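Local coordinates for TSE2 (Pseudomonas aeruginosa, PDB 5AKO), which is a toxin delivered by the H1 type VI secretion system into the cytoplasm of recipient cells, where it likely acts as an NAD-dependent cytotoxin, at residues G91-R105 against L139-Y153. Residues are numbered along the deposited sequence; the frame is centred on the assembly and turned at random.
Sequences GLYAPDTGGTSVFDR and LQATHYTIMPAKPMY
S101 OG and H143 NE2 form a hydrogen bond of 2.7 Å, with the hydroxyl in the imidazole plane. H143 CG stands anti to the backbone N (chi1 -177°), which carries the ring across to strand 100-103. An edge of the same ring points at the face of F103 in an offset T-shaped stack. The ring centroids are 5.2 Å apart and the planes 85° apart. L139 CD1 touches F103 CZ. The V102 and Y144 side chains lie on the other face of the sheet, where V102 CG2 meets Y144 CB at 3.8 Å.

Strands 100-103 and 141-148 are antiparallel neighbours in the four-stranded sheet of this ADP-ribosyltransferase-family toxin, with 100-103 an outermost strand within the chain. T100-I146 and V102-Y144 are the hydrogen-bonded pairs. Just past strand 100-103, D104 OD1 accepts from T142 N (2.9 Å), which meets it from above the carboxylate plane. The extended R105 side chain reaches two backbone carbonyls: NE donates to Q140 O, close to the guanidinium plane, and NH2 to L139 O, tilted from it. At the far end Y93 and M152 form a separate bridge. Beside it, L92 CD2 sits 3.4 Å over the centre of the Y153 ring, a CH-pi contact.

H143 is held at both ring nitrogens, NE2 by S101 and ND1 by D133 OD2, which would limit rotation of the imidazole. D133 OD2 also bonds T145 OG1. I146 packs on L161 and F164 of helix 154-176.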
ATOM      1  N   GLY C  91     -16.412 -15.152  12.470  1.00 31.43           N
ATOM      2  CA  GLY C  91     -16.614 -16.196  11.429  1.00 31.03           C
ATOM      3  C   GLY C  91     -17.583 -15.843  10.287  1.00 28.44           C
ATOM      4  O   GLY C  91     -17.856 -16.677   9.443  1.00 29.35           O
ATOM      5  N   LEU C  92     -18.086 -14.616  10.257  1.00 27.60           N
ATOM      6  CA  LEU C  92     -19.086 -14.204   9.268  1.00 31.57           C
ATOM      7  C   LEU C  92     -18.447 -13.432   8.086  1.00 30.19           C
ATOM      8  O   LEU C  92     -17.612 -12.549   8.257  1.00 34.34           O
ATOM      9  CB  LEU C  92     -20.172 -13.340   9.931  1.00 34.14           C
ATOM     10  CG  LEU C  92     -21.153 -14.031  10.922  1.00 38.35           C
ATOM     11  CD1 LEU C  92     -21.936 -13.024  11.747  1.00 36.32           C
ATOM     12  CD2 LEU C  92     -22.156 -14.929  10.200  1.00 37.26           C
ATOM     13  N   TYR C  93     -18.815 -13.814   6.891  1.00 29.67           N
ATOM     14  CA  TYR C  93     -18.370 -13.139   5.675  1.00 31.33           C
ATOM     15  C   TYR C  93     -19.341 -12.020   5.351  1.00 31.78           C
ATOM     16  O   TYR C  93     -20.479 -12.278   5.038  1.00 32.56           O
ATOM     17  CB  TYR C  93     -18.290 -14.127   4.535  1.00 30.07           C
ATOM     18  CG  TYR C  93     -17.178 -15.104   4.744  1.00 30.13           C
ATOM     19  CD1 TYR C  93     -17.379 -16.287   5.486  1.00 34.00           C
ATOM     20  CD2 TYR C  93     -15.932 -14.827   4.309  1.00 29.42           C
ATOM     21  CE1 TYR C  93     -16.352 -17.162   5.735  1.00 31.96           C
ATOM     22  CE2 TYR C  93     -14.889 -15.686   4.555  1.00 31.04           C
ATOM     23  CZ  TYR C  93     -15.101 -16.863   5.249  1.00 33.28           C
ATOM     24  OH  TYR C  93     -14.035 -17.711   5.459  1.00 33.36           O
ATOM     25  N   ALA C  94     -18.896 -10.788   5.515  1.00 31.91           N
ATOM     26  CA  ALA C  94     -19.734  -9.605   5.300  1.00 33.91           C
ATOM     27  C   ALA C  94     -19.521  -9.036   3.874  1.00 33.85           C
ATOM     28  O   ALA C  94     -18.488  -9.205   3.294  1.00 29.84           O
ATOM     29  CB  ALA C  94     -19.393  -8.537   6.341  1.00 30.48           C
ATOM     30  N   PRO C  95     -20.515  -8.337   3.328  1.00 34.42           N
ATOM     31  CA  PRO C  95     -20.309  -7.669   2.038  1.00 33.89           C
ATOM     32  C   PRO C  95     -19.043  -6.758   1.924  1.00 35.83           C
ATOM     33  O   PRO C  95     -18.511  -6.256   2.926  1.00 33.18           O
ATOM     34  CB  PRO C  95     -21.570  -6.828   1.857  1.00 33.07           C
ATOM     35  CG  PRO C  95     -22.505  -7.185   2.977  1.00 32.94           C
ATOM     36  CD  PRO C  95     -21.836  -8.096   3.932  1.00 33.01           C
ATOM     37  N   ASP C  96     -18.621  -6.523   0.687  1.00 33.18           N
ATOM     38  CA  ASP C  96     -17.511  -5.632   0.354  1.00 33.90           C
ATOM     39  C   ASP C  96     -16.199  -5.993   1.027  1.00 35.58           C
ATOM     40  O   ASP C  96     -15.352  -5.146   1.329  1.00 39.14           O
ATOM     41  CB  ASP C  96     -17.884  -4.187   0.615  1.00 31.64           C
ATOM     42  CG  ASP C  96     -18.968  -3.714  -0.305  1.00 36.46           C
ATOM     43  OD1 ASP C  96     -18.735  -3.608  -1.541  1.00 43.49           O
ATOM     44  OD2 ASP C  96     -20.075  -3.465   0.185  1.00 35.57           O
ATOM     45  N   THR C  97     -16.015  -7.265   1.264  1.00 33.73           N
ATOM     46  CA  THR C  97     -14.778  -7.688   1.875  1.00 34.39           C
ATOM     47  C   THR C  97     -14.100  -8.724   0.982  1.00 31.92           C
ATOM     48  O   THR C  97     -13.430  -9.616   1.459  1.00 32.92           O
ATOM     49  CB  THR C  97     -14.995  -8.198   3.313  1.00 34.73           C
ATOM     50  OG1 THR C  97     -15.914  -7.337   4.009  1.00 40.50           O
ATOM     51  CG2 THR C  97     -13.674  -8.129   4.122  1.00 35.87           C
ATOM     52  N   GLY C  98     -14.262  -8.535  -0.322  1.00 30.13           N
ATOM     53  CA  GLY C  98     -13.761  -9.431  -1.340  1.00 31.42           C
ATOM     54  C   GLY C  98     -14.844 -10.359  -1.854  1.00 28.01           C
ATOM     55  O   GLY C  98     -16.009 -10.234  -1.516  1.00 26.17           O
ATOM     56  N   GLY C  99     -14.445 -11.332  -2.636  1.00 26.28           N
ATOM     57  CA  GLY C  99     -15.416 -12.256  -3.236  1.00 28.75           C
ATOM     58  C   GLY C  99     -14.817 -12.942  -4.474  1.00 27.75           C
ATOM     59  O   GLY C  99     -13.592 -12.995  -4.620  1.00 23.80           O
ATOM     60  N   THR C 100     -15.670 -13.516  -5.315  1.00 25.64           N
ATOM     61  CA  THR C 100     -15.228 -14.243  -6.461  1.00 27.82           C
ATOM     62  C   THR C 100     -15.122 -13.300  -7.665  1.00 27.53           C
ATOM     63  O   THR C 100     -16.081 -12.625  -7.984  1.00 26.03           O
ATOM     64  CB  THR C 100     -16.225 -15.350  -6.835  1.00 30.74           C
ATOM     65  OG1 THR C 100     -16.364 -16.261  -5.742  1.00 35.28           O
ATOM     66  CG2 THR C 100     -15.738 -16.106  -8.040  1.00 30.81           C
ATOM     67  N   SER C 101     -13.987 -13.347  -8.356  1.00 30.58           N
ATOM     68  CA  SER C 101     -13.705 -12.519  -9.525  1.00 31.32           C
ATOM     69  C   SER C 101     -14.271 -13.081 -10.794  1.00 30.42           C
ATOM     70  O   SER C 101     -14.011 -14.241 -11.128  1.00 35.16           O
ATOM     71  CB  SER C 101     -12.210 -12.375  -9.730  1.00 31.79           C
ATOM     72  OG  SER C 101     -11.627 -11.544  -8.727  1.00 36.30           O
ATOM     73  N   VAL C 102     -15.031 -12.244 -11.515  1.00 28.54           N
ATOM     74  CA  VAL C 102     -15.398 -12.538 -12.888  1.00 25.16           C
ATOM     75  C   VAL C 102     -15.227 -11.293 -13.753  1.00 26.56           C
ATOM     76  O   VAL C 102     -15.080 -10.200 -13.217  1.00 27.56           O
ATOM     77  CB  VAL C 102     -16.820 -13.058 -12.989  1.00 25.91           C
ATOM     78  CG1 VAL C 102     -16.934 -14.406 -12.323  1.00 24.64           C
ATOM     79  CG2 VAL C 102     -17.810 -12.070 -12.406  1.00 26.19           C
ATOM     80  N   PHE C 103     -15.247 -11.451 -15.078  1.00 25.36           N
ATOM     81  CA  PHE C 103     -15.047 -10.332 -15.991  1.00 25.89           C
ATOM     82  C   PHE C 103     -16.143 -10.351 -17.051  1.00 29.40           C
ATOM     83  O   PHE C 103     -16.873 -11.334 -17.181  1.00 24.37           O
ATOM     84  CB  PHE C 103     -13.719 -10.483 -16.689  1.00 26.27           C
ATOM     85  CG  PHE C 103     -12.560 -10.382 -15.780  1.00 26.29           C
ATOM     86  CD1 PHE C 103     -12.065  -9.144 -15.413  1.00 25.73           C
ATOM     87  CD2 PHE C 103     -11.993 -11.512 -15.254  1.00 28.13           C
ATOM     88  CE1 PHE C 103     -10.995  -9.027 -14.560  1.00 26.51           C
ATOM     89  CE2 PHE C 103     -10.897 -11.410 -14.420  1.00 27.51           C
ATOM     90  CZ  PHE C 103     -10.405 -10.159 -14.077  1.00 27.36           C
ATOM     91  N   ASP C 104     -16.185  -9.289 -17.845  1.00 30.06           N
ATOM     92  CA  ASP C 104     -17.222  -9.112 -18.865  1.00 32.39           C
ATOM     93  C   ASP C 104     -16.746  -9.496 -20.277  1.00 32.74           C
ATOM     94  O   ASP C 104     -17.394  -9.169 -21.266  1.00 28.55           O
ATOM     95  CB  ASP C 104     -17.757  -7.653 -18.836  1.00 32.47           C
ATOM     96  CG  ASP C 104     -16.716  -6.620 -19.303  1.00 35.63           C
ATOM     97  OD1 ASP C 104     -15.473  -6.910 -19.288  1.00 38.15           O
ATOM     98  OD2 ASP C 104     -17.143  -5.493 -19.662  1.00 40.77           O
ATOM     99  N   ARG C 105     -15.608 -10.156 -20.377  1.00 35.53           N
ATOM    100  CA  ARG C 105     -15.274 -10.819 -21.631  1.00 39.73           C
ATOM    101  C   ARG C 105     -14.462 -12.054 -21.323  1.00 41.59           C
ATOM    102  O   ARG C 105     -14.034 -12.241 -20.178  1.00 36.72           O
ATOM    103  CB  ARG C 105     -14.526  -9.885 -22.588  1.00 40.00           C
ATOM    104  CG  ARG C 105     -13.096  -9.621 -22.209  1.00 42.63           C
ATOM    105  CD  ARG C 105     -12.387  -8.700 -23.201  1.00 44.07           C
ATOM    106  NE  ARG C 105     -11.036  -8.407 -22.702  1.00 44.10           N
ATOM    107  CZ  ARG C 105      -9.978  -9.221 -22.810  1.00 45.04           C
ATOM    108  NH1 ARG C 105     -10.080 -10.408 -23.401  1.00 42.54           N
ATOM    109  NH2 ARG C 105      -8.797  -8.835 -22.323  1.00 42.30           N
ATOM    110  N   LEU C 139      -5.924  -5.263 -18.363  1.00 30.67           N
ATOM    111  CA  LEU C 139      -6.660  -6.409 -18.833  1.00 31.10           C
ATOM    112  C   LEU C 139      -7.733  -6.045 -19.811  1.00 31.13           C
ATOM    113  O   LEU C 139      -8.344  -6.923 -20.399  1.00 32.78           O
ATOM    114  CB  LEU C 139      -7.300  -7.133 -17.625  1.00 32.09           C
ATOM    115  CG  LEU C 139      -6.303  -7.659 -16.581  1.00 31.70           C
ATOM    116  CD1 LEU C 139      -6.963  -8.271 -15.363  1.00 30.87           C
ATOM    117  CD2 LEU C 139      -5.367  -8.665 -17.241  1.00 31.22           C
ATOM    118  N   GLN C 140      -8.015  -4.767 -19.960  1.00 30.36           N
ATOM    119  CA  GLN C 140      -9.006  -4.342 -20.924  1.00 32.45           C
ATOM    120  C   GLN C 140     -10.273  -5.110 -20.715  1.00 29.75           C
ATOM    121  O   GLN C 140     -10.811  -5.718 -21.639  1.00 27.47           O
ATOM    122  CB  GLN C 140      -8.527  -4.578 -22.355  1.00 34.92           C
ATOM    123  CG  GLN C 140      -7.181  -3.981 -22.670  1.00 37.94           C
ATOM    124  CD  GLN C 140      -6.848  -4.176 -24.134  1.00 45.26           C
ATOM    125  OE1 GLN C 140      -7.452  -3.548 -25.014  1.00 48.92           O
ATOM    126  NE2 GLN C 140      -5.930  -5.074 -24.408  1.00 45.66           N
ATOM    127  N   ALA C 141     -10.748  -5.073 -19.491  1.00 27.97           N
ATOM    128  CA  ALA C 141     -11.984  -5.729 -19.155  1.00 30.62           C
ATOM    129  C   ALA C 141     -12.446  -5.173 -17.871  1.00 26.96           C
ATOM    130  O   ALA C 141     -11.654  -4.689 -17.073  1.00 24.47           O
ATOM    131  CB  ALA C 141     -11.785  -7.247 -19.025  1.00 31.64           C
ATOM    132  N   THR C 142     -13.732  -5.242 -17.652  1.00 27.41           N
ATOM    133  CA  THR C 142     -14.284  -4.683 -16.418  1.00 29.16           C
ATOM    134  C   THR C 142     -14.408  -5.805 -15.434  1.00 27.23           C
ATOM    135  O   THR C 142     -14.965  -6.851 -15.761  1.00 25.52           O
ATOM    136  CB  THR C 142     -15.682  -4.040 -16.639  1.00 26.94           C
ATOM    137  OG1 THR C 142     -15.518  -2.855 -17.426  1.00 30.21           O
ATOM    138  CG2 THR C 142     -16.283  -3.653 -15.295  1.00 25.59           C
ATOM    139  N   HIS C 143     -13.945  -5.565 -14.224  1.00 28.22           N
ATOM    140  CA  HIS C 143     -13.984  -6.611 -13.176  1.00 31.20           C
ATOM    141  C   HIS C 143     -15.279  -6.549 -12.363  1.00 31.05           C
ATOM    142  O   HIS C 143     -15.798  -5.443 -12.112  1.00 31.96           O
ATOM    143  CB  HIS C 143     -12.827  -6.384 -12.226  1.00 29.67           C
ATOM    144  CG  HIS C 143     -12.716  -7.430 -11.167  1.00 29.72           C
ATOM    145  ND1 HIS C 143     -13.455  -7.404 -10.005  1.00 30.88           N
ATOM    146  CD2 HIS C 143     -11.943  -8.531 -11.096  1.00 28.81           C
ATOM    147  CE1 HIS C 143     -13.124  -8.439  -9.257  1.00 30.85           C
ATOM    148  NE2 HIS C 143     -12.216  -9.140  -9.903  1.00 30.61           N
ATOM    149  N   TYR C 144     -15.773  -7.713 -11.925  1.00 26.74           N
ATOM    150  CA  TYR C 144     -16.956  -7.803 -11.108  1.00 24.93           C
ATOM    151  C   TYR C 144     -16.716  -8.773  -9.955  1.00 31.53           C
ATOM    152  O   TYR C 144     -15.878  -9.678 -10.076  1.00 28.89           O
ATOM    153  CB  TYR C 144     -18.131  -8.301 -11.922  1.00 25.14           C
ATOM    154  CG  TYR C 144     -18.740  -7.333 -12.953  1.00 27.80           C
ATOM    155  CD1 TYR C 144     -18.139  -7.118 -14.163  1.00 29.72           C
ATOM    156  CD2 TYR C 144     -19.936  -6.703 -12.718  1.00 28.61           C
ATOM    157  CE1 TYR C 144     -18.690  -6.268 -15.105  1.00 31.28           C
ATOM    158  CE2 TYR C 144     -20.515  -5.866 -13.627  1.00 27.54           C
ATOM    159  CZ  TYR C 144     -19.872  -5.626 -14.826  1.00 30.53           C
ATOM    160  OH  TYR C 144     -20.408  -4.785 -15.781  1.00 28.55           O
ATOM    161  N   THR C 145     -17.457  -8.606  -8.838  1.00 30.98           N
ATOM    162  CA  THR C 145     -17.253  -9.448  -7.674  1.00 27.79           C
ATOM    163  C   THR C 145     -18.570  -9.991  -7.181  1.00 27.60           C
ATOM    164  O   THR C 145     -19.500  -9.248  -6.941  1.00 27.14           O
ATOM    165  CB  THR C 145     -16.576  -8.668  -6.534  1.00 29.31           C
ATOM    166  OG1 THR C 145     -15.358  -8.113  -7.019  1.00 28.88           O
ATOM    167  CG2 THR C 145     -16.248  -9.593  -5.322  1.00 27.61           C
ATOM    168  N   ILE C 146     -18.656 -11.306  -7.118  1.00 27.03           N
ATOM    169  CA  ILE C 146     -19.792 -11.977  -6.542  1.00 25.52           C
ATOM    170  C   ILE C 146     -19.496 -12.062  -5.046  1.00 27.09           C
ATOM    171  O   ILE C 146     -18.456 -12.579  -4.664  1.00 25.05           O
ATOM    172  CB  ILE C 146     -19.900 -13.406  -7.037  1.00 26.44           C
ATOM    173  CG1 ILE C 146     -19.953 -13.467  -8.569  1.00 29.60           C
ATOM    174  CG2 ILE C 146     -21.136 -14.039  -6.444  1.00 27.94           C
ATOM    175  CD1 ILE C 146     -19.807 -14.850  -9.186  1.00 25.97           C
ATOM    176  N   MET C 147     -20.408 -11.587  -4.206  1.00 26.10           N
ATOM    177  CA  MET C 147     -20.111 -11.395  -2.811  1.00 28.36           C
ATOM    178  C   MET C 147     -21.402 -11.650  -1.985  1.00 29.70           C
ATOM    179  O   MET C 147     -22.496 -11.662  -2.512  1.00 29.68           O
ATOM    180  CB  MET C 147     -19.503  -9.982  -2.538  1.00 29.70           C
ATOM    181  CG  MET C 147     -20.559  -8.895  -2.596  1.00 31.71           C
ATOM    182  SD  MET C 147     -19.984  -7.258  -2.312  1.00 34.02           S
ATOM    183  CE  MET C 147     -18.467  -7.112  -3.258  1.00 32.52           C
ATOM    184  N   PRO C 148     -21.266 -11.892  -0.689  1.00 32.53           N
ATOM    185  CA  PRO C 148     -22.478 -11.987   0.120  1.00 35.87           C
ATOM    186  C   PRO C 148     -23.240 -10.638   0.244  1.00 35.05           C
ATOM    187  O   PRO C 148     -22.639  -9.565   0.291  1.00 31.30           O
ATOM    188  CB  PRO C 148     -21.954 -12.459   1.492  1.00 33.86           C
ATOM    189  CG  PRO C 148     -20.491 -12.150   1.479  1.00 35.37           C
ATOM    190  CD  PRO C 148     -20.069 -12.320   0.051  1.00 34.05           C
ATOM    191  N   ALA C 149     -24.562 -10.715   0.268  1.00 32.70           N
ATOM    192  CA  ALA C 149     -25.376  -9.506   0.402  1.00 33.03           C
ATOM    193  C   ALA C 149     -25.630  -9.209   1.868  1.00 30.59           C
ATOM    194  O   ALA C 149     -26.107  -8.147   2.203  1.00 30.73           O
ATOM    195  CB  ALA C 149     -26.702  -9.666  -0.344  1.00 29.90           C
ATOM    196  N   LYS C 150     -25.357 -10.178   2.719  1.00 32.42           N
ATOM    197  CA  LYS C 150     -25.495 -10.016   4.176  1.00 39.12           C
ATOM    198  C   LYS C 150     -24.476 -10.927   4.874  1.00 34.74           C
ATOM    199  O   LYS C 150     -23.948 -11.858   4.254  1.00 32.66           O
ATOM    200  CB  LYS C 150     -26.916 -10.370   4.631  1.00 44.94           C
ATOM    201  CG  LYS C 150     -27.321 -11.807   4.283  1.00 52.71           C
ATOM    202  CD  LYS C 150     -28.473 -12.327   5.140  1.00 59.23           C
ATOM    203  CE  LYS C 150     -28.242 -13.790   5.549  1.00 67.49           C
ATOM    204  NZ  LYS C 150     -29.449 -14.447   6.144  1.00 66.80           N
ATOM    205  N   PRO C 151     -24.172 -10.651   6.132  1.00 30.14           N
ATOM    206  CA  PRO C 151     -23.172 -11.468   6.791  1.00 33.59           C
ATOM    207  C   PRO C 151     -23.552 -12.930   6.813  1.00 34.24           C
ATOM    208  O   PRO C 151     -24.664 -13.232   7.128  1.00 33.80           O
ATOM    209  CB  PRO C 151     -23.186 -10.910   8.202  1.00 35.10           C
ATOM    210  CG  PRO C 151     -23.496  -9.442   8.006  1.00 30.83           C
ATOM    211  CD  PRO C 151     -24.526  -9.466   6.926  1.00 31.68           C
ATOM    212  N   MET C 152     -22.659 -13.825   6.420  1.00 36.20           N
ATOM    213  CA  MET C 152     -22.986 -15.245   6.452  1.00 36.42           C
ATOM    214  C   MET C 152     -21.760 -16.114   6.713  1.00 37.21           C
ATOM    215  O   MET C 152     -20.628 -15.705   6.431  1.00 31.25           O
ATOM    216  CB  MET C 152     -23.652 -15.672   5.149  1.00 36.76           C
ATOM    217  CG  MET C 152     -22.831 -15.414   3.902  1.00 37.71           C
ATOM    218  SD  MET C 152     -23.723 -15.668   2.353  1.00 42.07           S
ATOM    219  CE  MET C 152     -25.018 -14.454   2.502  1.00 35.74           C
ATOM    220  N   TYR C 153     -22.002 -17.311   7.254  1.00 34.00           N
ATOM    221  CA  TYR C 153     -20.950 -18.280   7.472  1.00 32.64           C
ATOM    222  C   TYR C 153     -20.554 -18.898   6.161  1.00 33.30           C
ATOM    223  O   TYR C 153     -21.291 -18.856   5.180  1.00 34.61           O
ATOM    224  CB  TYR C 153     -21.376 -19.358   8.495  1.00 35.73           C
ATOM    225  CG  TYR C 153     -21.654 -18.792   9.880  1.00 38.80           C
ATOM    226  CD1 TYR C 153     -20.604 -18.284  10.672  1.00 41.19           C
ATOM    227  CD2 TYR C 153     -22.955 -18.699  10.373  1.00 38.43           C
ATOM    228  CE1 TYR C 153     -20.844 -17.739  11.921  1.00 44.93           C
ATOM    229  CE2 TYR C 153     -23.211 -18.154  11.621  1.00 42.55           C
ATOM    230  CZ  TYR C 153     -22.161 -17.689  12.399  1.00 47.94           C
ATOM    231  OH  TYR C 153     -22.405 -17.116  13.627  1.00 54.77           O
TER
HETATM  232  O   HOH W   1     -17.526 -15.101  -3.278  1.00 34.82           O
HETATM  233  O   HOH W   2     -15.905  -3.374 -19.950  1.00 36.65           O